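Local coordinates for protein ribonucleoside-diphosphate reductase (Pseudomonas aeruginosa, PDB 5IM3) that probably reduces ribonucleoside diphosphates to deoxyribonucleotides for DNA synthesis with thioredoxin as reductant, and binds dATP at allosteric sites, at residues F268-D272 with A363-R367; L275-L280 with M328-I332; R367-S371 with V637-Y642. The contacts are given in a common frame with arbitrary orientation. Residues are numbered along the deposited sequence.

The three contacts form one continuous patch on the same side of the chain's centre. Contact 2 is nested along the chain inside the loop that contact 1 closes, and their centres lie about 11 Å apart; Gly364 O meets Leu275 CD1 at 3.7 Å. Contact 3 takes over where contact 1 ends, with centres about 12 Å apart and Ala363 N 3.5 Å from Leu370 CD2. Contacts 2 and 3, about 15 Å apart between centres, touch through Ile332 CG1 and Ile640 CD1 at 3.7 Å. The side chain of Arg367, common to contacts 1 and 3, lies about 8 Å from a bound dATP, and in contact 3 the side chain of Gln369 is about 7 Å from that of Lys397, which binds dATP.

Contact 1. Residues F268-D272 with A363-R367; sequences FELVD and AGTLR
This is a loop-to-loop contact between the segment leaving helix 250-267 and the segment leaving helix 357-362 in the all-alpha domain. Neither segment is regular helix or strand. A Schellman motif ends the first helix: Glu269, at phi/psi 58/30°, is its C-prime residue, and Leu270 N turns back to Gly265 O. The backbone then extends through Val271 and Asp272 to meet the other loop, closest at Asp272 and Thr365, whose CA atoms are 4.4 Å apart. One direct hydrogen bond joins the backbones, Asp272 N to Gly364 O at 2.7 Å and nearly straight (167°). Gly364 has phi/psi 87/3°, where a CB would jam against the preceding carbonyl. A water gives hydrogen bonds to Asp272 OD2 (2.6 Å) and Thr365 O (2.5 Å), while Asp272 OD1 binds Lys274 N. Around this polar centre, Val271 CG1 sits 3.5 Å from Gly364 O and Thr365 CG2 3.5 Å from Leu270 O. Leu366, in the mt rotamer, brings CD1 to 4.2 Å from Glu269 CB and CD2 to 3.9 Å from Asp272 OD1. The contact thus ties together two loops of the same chain, one leading on to helix 280-286, the other into strand 373-377 of the barrel.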
loop_
_atom_site.group_PDB
_atom_site.type_symbol
_atom_site.label_atom_id
_atom_site.label_comp_id
_atom_site.label_asym_id
_atom_site.label_seq_id
_atom_site.Cartn_x
_atom_site.Cartn_y
_atom_site.Cartn_z
ATOM N N PHE A 268 -8.991 58.201 -30.618
ATOM C CA PHE A 268 -9.775 57.125 -30.029
ATOM C C PHE A 268 -9.520 56.965 -28.535
ATOM O O PHE A 268 -9.996 55.994 -27.938
ATOM C CB PHE A 268 -9.480 55.813 -30.761
ATOM C CG PHE A 268 -9.737 55.882 -32.240
ATOM C CD1 PHE A 268 -10.912 56.432 -32.725
ATOM C CD2 PHE A 268 -8.797 55.421 -33.149
ATOM C CE1 PHE A 268 -11.154 56.505 -34.083
ATOM C CE2 PHE A 268 -9.034 55.493 -34.511
ATOM C CZ PHE A 268 -10.214 56.037 -34.977
ATOM N N GLU A 269 -8.794 57.900 -27.923
ATOM C CA GLU A 269 -8.503 57.870 -26.491
ATOM C C GLU A 269 -7.791 56.582 -26.084
ATOM O O GLU A 269 -7.931 56.113 -24.951
ATOM C CB GLU A 269 -9.781 58.063 -25.668
ATOM C CG GLU A 269 -10.465 59.405 -25.908
ATOM C CD GLU A 269 -11.655 59.627 -24.993
ATOM O OE1 GLU A 269 -11.979 58.716 -24.204
ATOM O OE2 GLU A 269 -12.265 60.714 -25.065
ATOM N N LEU A 270 -7.018 56.004 -27.005
ATOM C CA LEU A 270 -6.173 54.854 -26.711
ATOM C C LEU A 270 -4.745 55.243 -26.363
ATOM O O LEU A 270 -4.011 54.418 -25.805
ATOM C CB LEU A 270 -6.154 53.895 -27.907
ATOM C CG LEU A 270 -7.503 53.260 -28.251
ATOM C CD1 LEU A 270 -7.438 52.576 -29.608
ATOM C CD2 LEU A 270 -7.918 52.275 -27.166
ATOM N N VAL A 271 -4.346 56.474 -26.674
ATOM C CA VAL A 271 -3.028 57.005 -26.360
ATOM C C VAL A 271 -3.220 58.323 -25.623
ATOM O O VAL A 271 -4.105 59.113 -25.970
ATOM C CB VAL A 271 -2.183 57.205 -27.640
ATOM C CG1 VAL A 271 -0.866 57.898 -27.326
ATOM C CG2 VAL A 271 -1.930 55.868 -28.326
ATOM N N ASP A 272 -2.395 58.560 -24.605
ATOM C CA ASP A 272 -2.482 59.801 -23.846
ATOM C C ASP A 272 -2.181 60.998 -24.745
ATOM O O ASP A 272 -1.159 61.034 -25.436
ATOM C CB ASP A 272 -1.509 59.762 -22.664
ATOM C CG ASP A 272 -1.770 60.865 -21.652
ATOM O OD1 ASP A 272 -2.278 61.940 -22.044
ATOM O OD2 ASP A 272 -1.468 60.651 -20.458
ATOM N N ALA A 363 2.094 52.324 -20.343
ATOM C CA ALA A 363 2.851 53.551 -20.547
ATOM C C ALA A 363 2.382 54.234 -21.823
ATOM O O ALA A 363 2.180 53.581 -22.849
ATOM C CB ALA A 363 4.347 53.253 -20.612
ATOM N N GLY A 364 2.172 55.544 -21.745
ATOM C CA GLY A 364 1.717 56.316 -22.883
ATOM C C GLY A 364 0.215 56.362 -23.068
ATOM O O GLY A 364 -0.248 56.946 -24.055
ATOM N N THR A 365 -0.555 55.765 -22.160
ATOM C CA THR A 365 -2.011 55.781 -22.196
ATOM C C THR A 365 -2.554 56.585 -21.020
ATOM O O THR A 365 -1.841 56.893 -20.060
ATOM C CB THR A 365 -2.586 54.358 -22.148
ATOM O OG1 THR A 365 -2.416 53.817 -20.832
ATOM C CG2 THR A 365 -1.895 53.449 -23.158
ATOM N N LEU A 366 -3.844 56.906 -21.101
ATOM C CA LEU A 366 -4.495 57.684 -20.055
ATOM C C LEU A 366 -4.498 56.925 -18.733
ATOM O O LEU A 366 -4.734 55.714 -18.694
ATOM C CB LEU A 366 -5.930 58.020 -20.468
ATOM C CG LEU A 366 -6.076 58.993 -21.639
ATOM C CD1 LEU A 366 -7.474 58.905 -22.231
ATOM C CD2 LEU A 366 -5.777 60.415 -21.190
ATOM N N ARG A 367 -4.248 57.657 -17.641
ATOM C CA ARG A 367 -4.175 57.112 -16.289
ATOM C C ARG A 367 -3.434 55.782 -16.312
ATOM O O ARG A 367 -4.048 54.722 -16.144
ATOM C CB ARG A 367 -5.577 56.957 -15.694
ATOM C CG ARG A 367 -6.344 58.273 -15.644
ATOM C CD ARG A 367 -7.431 58.286 -14.575
ATOM N NE ARG A 367 -7.767 59.652 -14.172
ATOM C CZ ARG A 367 -8.578 59.968 -13.165
ATOM N NH1 ARG A 367 -9.157 59.019 -12.440
ATOM N NH2 ARG A 367 -8.814 61.242 -12.878
HETATM O O HOH W 1 0.068 58.570 -19.931
#

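Contact 2. Residues L275-L280 with M328-I332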
loop_
_atom_site.group_PDB
_atom_site.type_symbol
_atom_site.label_atom_id
_atom_site.label_comp_id
_atom_site.label_asym_id
_atom_site.label_seq_id
_atom_site.Cartn_x
_atom_site.Cartn_y
_atom_site.Cartn_z
ATOM N N LEU A 275 1.191 62.922 -25.339
ATOM C CA LEU A 275 2.239 62.490 -26.257
ATOM C C LEU A 275 2.318 63.370 -27.499
ATOM O O LEU A 275 3.337 63.348 -28.195
ATOM C CB LEU A 275 2.024 61.027 -26.662
ATOM C CG LEU A 275 2.115 59.968 -25.555
ATOM C CD1 LEU A 275 2.376 58.583 -26.145
ATOM C CD2 LEU A 275 3.188 60.304 -24.523
ATOM N N LYS A 276 1.272 64.145 -27.792
ATOM C CA LYS A 276 1.350 65.123 -28.870
ATOM C C LYS A 276 2.292 66.272 -28.540
ATOM O O LYS A 276 2.699 67.003 -29.450
ATOM C CB LYS A 276 -0.036 65.681 -29.183
ATOM C CG LYS A 276 -0.968 64.685 -29.835
ATOM C CD LYS A 276 -2.343 65.287 -30.053
ATOM C CE LYS A 276 -3.257 64.312 -30.768
ATOM N NZ LYS A 276 -4.645 64.832 -30.898
ATOM N N GLU A 277 2.642 66.455 -27.268
ATOM C CA GLU A 277 3.589 67.494 -26.882
ATOM C C GLU A 277 5.030 67.137 -27.229
ATOM O O GLU A 277 5.921 67.967 -27.021
ATOM C CB GLU A 277 3.474 67.779 -25.381
ATOM C CG GLU A 277 2.096 68.272 -24.944
ATOM C CD GLU A 277 1.957 68.374 -23.434
ATOM O OE1 GLU A 277 2.878 67.922 -22.717
ATOM O OE2 GLU A 277 0.926 68.900 -22.963
ATOM N N PHE A 278 5.279 65.932 -27.735
ATOM C CA PHE A 278 6.608 65.543 -28.172
ATOM C C PHE A 278 6.869 66.054 -29.584
ATOM O O PHE A 278 5.948 66.380 -30.338
ATOM C CB PHE A 278 6.770 64.022 -28.147
ATOM C CG PHE A 278 7.006 63.451 -26.779
ATOM C CD1 PHE A 278 5.942 63.144 -25.946
ATOM C CD2 PHE A 278 8.294 63.196 -26.332
ATOM C CE1 PHE A 278 6.157 62.607 -24.690
ATOM C CE2 PHE A 278 8.514 62.658 -25.075
ATOM C CZ PHE A 278 7.444 62.362 -24.255
ATOM N N ASP A 279 8.150 66.115 -29.940
ATOM C CA ASP A 279 8.559 66.476 -31.296
ATOM C C ASP A 279 8.580 65.190 -32.111
ATOM O O ASP A 279 9.589 64.488 -32.183
ATOM C CB ASP A 279 9.912 67.174 -31.289
ATOM C CG ASP A 279 10.265 67.765 -32.636
ATOM O OD1 ASP A 279 10.040 67.089 -33.661
ATOM O OD2 ASP A 279 10.763 68.910 -32.669
ATOM N N LEU A 280 7.445 64.880 -32.740
ATOM C CA LEU A 280 7.299 63.593 -33.408
ATOM C C LEU A 280 8.208 63.476 -34.626
ATOM O O LEU A 280 8.635 62.368 -34.969
ATOM C CB LEU A 280 5.840 63.377 -33.803
ATOM C CG LEU A 280 4.851 63.462 -32.634
ATOM C CD1 LEU A 280 3.415 63.357 -33.124
ATOM C CD2 LEU A 280 5.141 62.384 -31.594
ATOM N N MET A 328 8.148 57.159 -24.733
ATOM C CA MET A 328 7.525 58.471 -24.579
ATOM C C MET A 328 6.719 58.539 -23.289
ATOM O O MET A 328 6.836 59.499 -22.517
ATOM C CB MET A 328 6.632 58.771 -25.787
ATOM C CG MET A 328 7.388 59.031 -27.095
ATOM S SD MET A 328 6.326 58.973 -28.557
ATOM C CE MET A 328 5.432 60.515 -28.406
ATOM N N GLY A 329 5.895 57.521 -23.033
ATOM C CA GLY A 329 5.096 57.508 -21.819
ATOM C C GLY A 329 5.934 57.600 -20.562
ATOM O O GLY A 329 5.513 58.206 -19.574
ATOM N N LEU A 330 7.127 57.012 -20.579
ATOM C CA LEU A 330 8.031 57.087 -19.441
ATOM C C LEU A 330 8.788 58.405 -19.362
ATOM O O LEU A 330 9.437 58.659 -18.341
ATOM C CB LEU A 330 9.029 55.925 -19.496
ATOM C CG LEU A 330 8.431 54.533 -19.258
ATOM C CD1 LEU A 330 9.493 53.461 -19.458
ATOM C CD2 LEU A 330 7.817 54.431 -17.864
ATOM N N ALA A 331 8.713 59.248 -20.396
ATOM C CA ALA A 331 9.449 60.506 -20.431
ATOM C C ALA A 331 8.547 61.735 -20.501
ATOM O O ALA A 331 9.045 62.835 -20.778
ATOM C CB ALA A 331 10.416 60.511 -21.619
ATOM N N ILE A 332 7.242 61.596 -20.254
ATOM C CA ILE A 332 6.334 62.733 -20.374
ATOM C C ILE A 332 6.615 63.834 -19.362
ATOM O O ILE A 332 6.014 64.907 -19.455
ATOM C CB ILE A 332 4.856 62.303 -20.232
ATOM C CG1 ILE A 332 4.637 61.539 -18.927
ATOM C CG2 ILE A 332 4.419 61.470 -21.414
ATOM C CD1 ILE A 332 3.173 61.336 -18.590
#
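Met328, on helix 319-330, points its CA-to-CB bond at the 275-280 turn and contributes the largest buried area of any residue here. Its CB rests over one face of the Phe278 ring in a CH-pi contact, 4.2 Å from the centroid, and SD lies 5.0 Å from that centroid in an oblique Met-aromatic contact. With chi3 near +74° the methyl CE folds in among three side chains, 3.6 Å from Phe278 CD1, 3.7 Å from Leu280 CD2 and 3.9 Å from Leu275 CB. Gly329 follows with its N 4.2 Å from Leu275 CD2. Leu330 turns away to pack on Met633 and Val637 of helix 620-640. Ala331 N is hydrogen-bonded to Met328 O (2.8 Å), and Ala331 CB is 4.4 Å from Phe278 CZ. Ile332 closes the contact with CG2, which lies at the edge of the Phe278 ring, 3.9 Å from CE1, and 3.5 Å from Leu275 CD2. Phe278 therefore packs against Met328, Ala331 and Ile332, with Ala341 of helix 337-349 also touching it. No hydrogen bond crosses between the segments: the loop between helices 250-267 and 280-286 is joined to helix 319-330 of the all-alpha domain through apolar, CH-pi and Met-aromatic contacts.

Contact 3. Residues R367-S371 with V637-Y642; sequences RPQLS and VIDINY
Arg367 (phi/psi 41/72°) starts an irregular loop running past the C-terminal end of helix 620-640 towards strand 373-377. Arg367 CA is 5.3 Å from Tyr642 CA, and Arg367 CD lies over the tyrosine ring (chi1 near 177°) in a CH-pi contact, 3.7 Å from the centroid. Pro368 O accepts the backbone bond from Tyr642 N at 2.9 Å (173°), while Pro368 CG packs 4.0 Å from Ile640 CG2. Gln369 directs CA-to-CB away, and its O is held by Asn362 ND2. Leu370, rotamer mt, points at the helix end, placing CD1 3.6 Å from Ile640 CB and CB 3.8 Å from Val637 CG1. Asn641 (chi1 t), the first residue past the helix, uses OD1 to accept from Leu370 N (2.7 Å) and Ser371 N (3.0 Å). Ser371, two residues before Cys373 (disulfide-bonded to Cys602), bonds Asn603 through OG, which lies 3.4 Å from Val637 CG1. Three hydrogen bonds, all to loop backbone atoms, and the apolar contacts of Pro368 and Leu370 therefore fix the loop against the helix end.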
loop_
_atom_site.group_PDB
_atom_site.type_symbol
_atom_site.label_atom_id
_atom_site.label_comp_id
_atom_site.label_asym_id
_atom_site.label_seq_id
_atom_site.Cartn_x
_atom_site.Cartn_y
_atom_site.Cartn_z
ATOM N N ARG A 367 -4.248 57.657 -17.641
ATOM C CA ARG A 367 -4.175 57.112 -16.289
ATOM C C ARG A 367 -3.434 55.782 -16.312
ATOM O O ARG A 367 -4.048 54.722 -16.144
ATOM C CB ARG A 367 -5.577 56.957 -15.694
ATOM C CG ARG A 367 -6.344 58.273 -15.644
ATOM C CD ARG A 367 -7.431 58.286 -14.575
ATOM N NE ARG A 367 -7.767 59.652 -14.172
ATOM C CZ ARG A 367 -8.578 59.968 -13.165
ATOM N NH1 ARG A 367 -9.157 59.019 -12.440
ATOM N NH2 ARG A 367 -8.814 61.242 -12.878
ATOM N N PRO A 368 -2.116 55.804 -16.513
ATOM C CA PRO A 368 -1.377 54.558 -16.762
ATOM C C PRO A 368 -1.087 53.798 -15.476
ATOM O O PRO A 368 -0.502 54.338 -14.535
ATOM C CB PRO A 368 -0.082 55.045 -17.420
ATOM C CG PRO A 368 0.119 56.423 -16.862
ATOM C CD PRO A 368 -1.248 56.993 -16.587
ATOM N N GLN A 369 -1.494 52.532 -15.445
ATOM C CA GLN A 369 -1.113 51.620 -14.370
ATOM C C GLN A 369 0.231 51.004 -14.746
ATOM O O GLN A 369 0.301 49.972 -15.417
ATOM C CB GLN A 369 -2.188 50.561 -14.162
ATOM C CG GLN A 369 -1.885 49.570 -13.054
ATOM C CD GLN A 369 -2.657 49.853 -11.783
ATOM O OE1 GLN A 369 -3.124 50.974 -11.550
ATOM N NE2 GLN A 369 -2.802 48.826 -10.949
ATOM N N LEU A 370 1.314 51.646 -14.302
ATOM C CA LEU A 370 2.665 51.204 -14.632
ATOM C C LEU A 370 3.212 50.164 -13.665
ATOM O O LEU A 370 4.153 49.444 -14.020
ATOM C CB LEU A 370 3.617 52.405 -14.669
ATOM C CG LEU A 370 3.252 53.495 -15.678
ATOM C CD1 LEU A 370 4.284 54.607 -15.652
ATOM C CD2 LEU A 370 3.118 52.923 -17.080
ATOM N N SER A 371 2.654 50.070 -12.461
ATOM C CA SER A 371 3.046 49.066 -11.485
ATOM C C SER A 371 1.794 48.364 -10.986
ATOM O O SER A 371 0.772 49.010 -10.735
ATOM C CB SER A 371 3.802 49.693 -10.309
ATOM O OG SER A 371 4.933 50.418 -10.761
ATOM N N VAL A 637 8.882 55.720 -13.427
ATOM C CA VAL A 637 7.636 54.979 -13.245
ATOM C C VAL A 637 6.894 55.475 -12.011
ATOM O O VAL A 637 5.660 55.546 -11.996
ATOM C CB VAL A 637 7.925 53.467 -13.161
ATOM C CG1 VAL A 637 6.750 52.720 -12.535
ATOM C CG2 VAL A 637 8.225 52.913 -14.542
ATOM N N ILE A 638 7.637 55.831 -10.961
ATOM C CA ILE A 638 7.021 56.251 -9.705
ATOM C C ILE A 638 6.164 57.491 -9.915
ATOM O O ILE A 638 5.047 57.591 -9.394
ATOM C CB ILE A 638 8.108 56.496 -8.641
ATOM C CG1 ILE A 638 9.056 55.284 -8.562
ATOM C CG2 ILE A 638 7.466 56.853 -7.299
ATOM C CD1 ILE A 638 9.050 54.554 -7.262
ATOM N N ASP A 639 6.679 58.462 -10.671
ATOM C CA ASP A 639 5.981 59.728 -10.857
ATOM C C ASP A 639 4.831 59.618 -11.847
ATOM O O ASP A 639 3.812 60.297 -11.680
ATOM C CB ASP A 639 6.963 60.798 -11.333
ATOM C CG ASP A 639 8.108 61.014 -10.366
ATOM O OD1 ASP A 639 7.899 60.857 -9.145
ATOM O OD2 ASP A 639 9.219 61.343 -10.829
ATOM N N ILE A 640 4.973 58.784 -12.877
ATOM C CA ILE A 640 3.952 58.701 -13.916
ATOM C C ILE A 640 2.801 57.804 -13.483
ATOM O O ILE A 640 1.658 58.001 -13.912
ATOM C CB ILE A 640 4.576 58.201 -15.231
ATOM C CG1 ILE A 640 5.846 58.992 -15.561
ATOM C CG2 ILE A 640 3.574 58.300 -16.365
ATOM C CD1 ILE A 640 5.668 60.497 -15.524
ATOM N N ASN A 641 3.076 56.818 -12.637
ATOM C CA ASN A 641 2.073 55.831 -12.266
ATOM C C ASN A 641 0.828 56.504 -11.699
ATOM O O ASN A 641 0.921 57.388 -10.842
ATOM C CB ASN A 641 2.668 54.860 -11.250
ATOM C CG ASN A 641 1.808 53.638 -11.035
ATOM O OD1 ASN A 641 1.654 52.807 -11.930
ATOM N ND2 ASN A 641 1.249 53.515 -9.841
ATOM N N TYR A 642 -0.340 56.098 -12.195
ATOM C CA TYR A 642 -1.609 56.579 -11.668
ATOM C C TYR A 642 -2.020 55.713 -10.483
ATOM O O TYR A 642 -2.077 54.485 -10.595
ATOM C CB TYR A 642 -2.703 56.565 -12.736
ATOM C CG TYR A 642 -4.050 56.984 -12.186
ATOM C CD1 TYR A 642 -4.336 58.322 -11.945
ATOM C CD2 TYR A 642 -5.027 56.041 -11.888
ATOM C CE1 TYR A 642 -5.561 58.710 -11.433
ATOM C CE2 TYR A 642 -6.255 56.420 -11.374
ATOM C CZ TYR A 642 -6.516 57.753 -11.148
ATOM O OH TYR A 642 -7.737 58.135 -10.640
#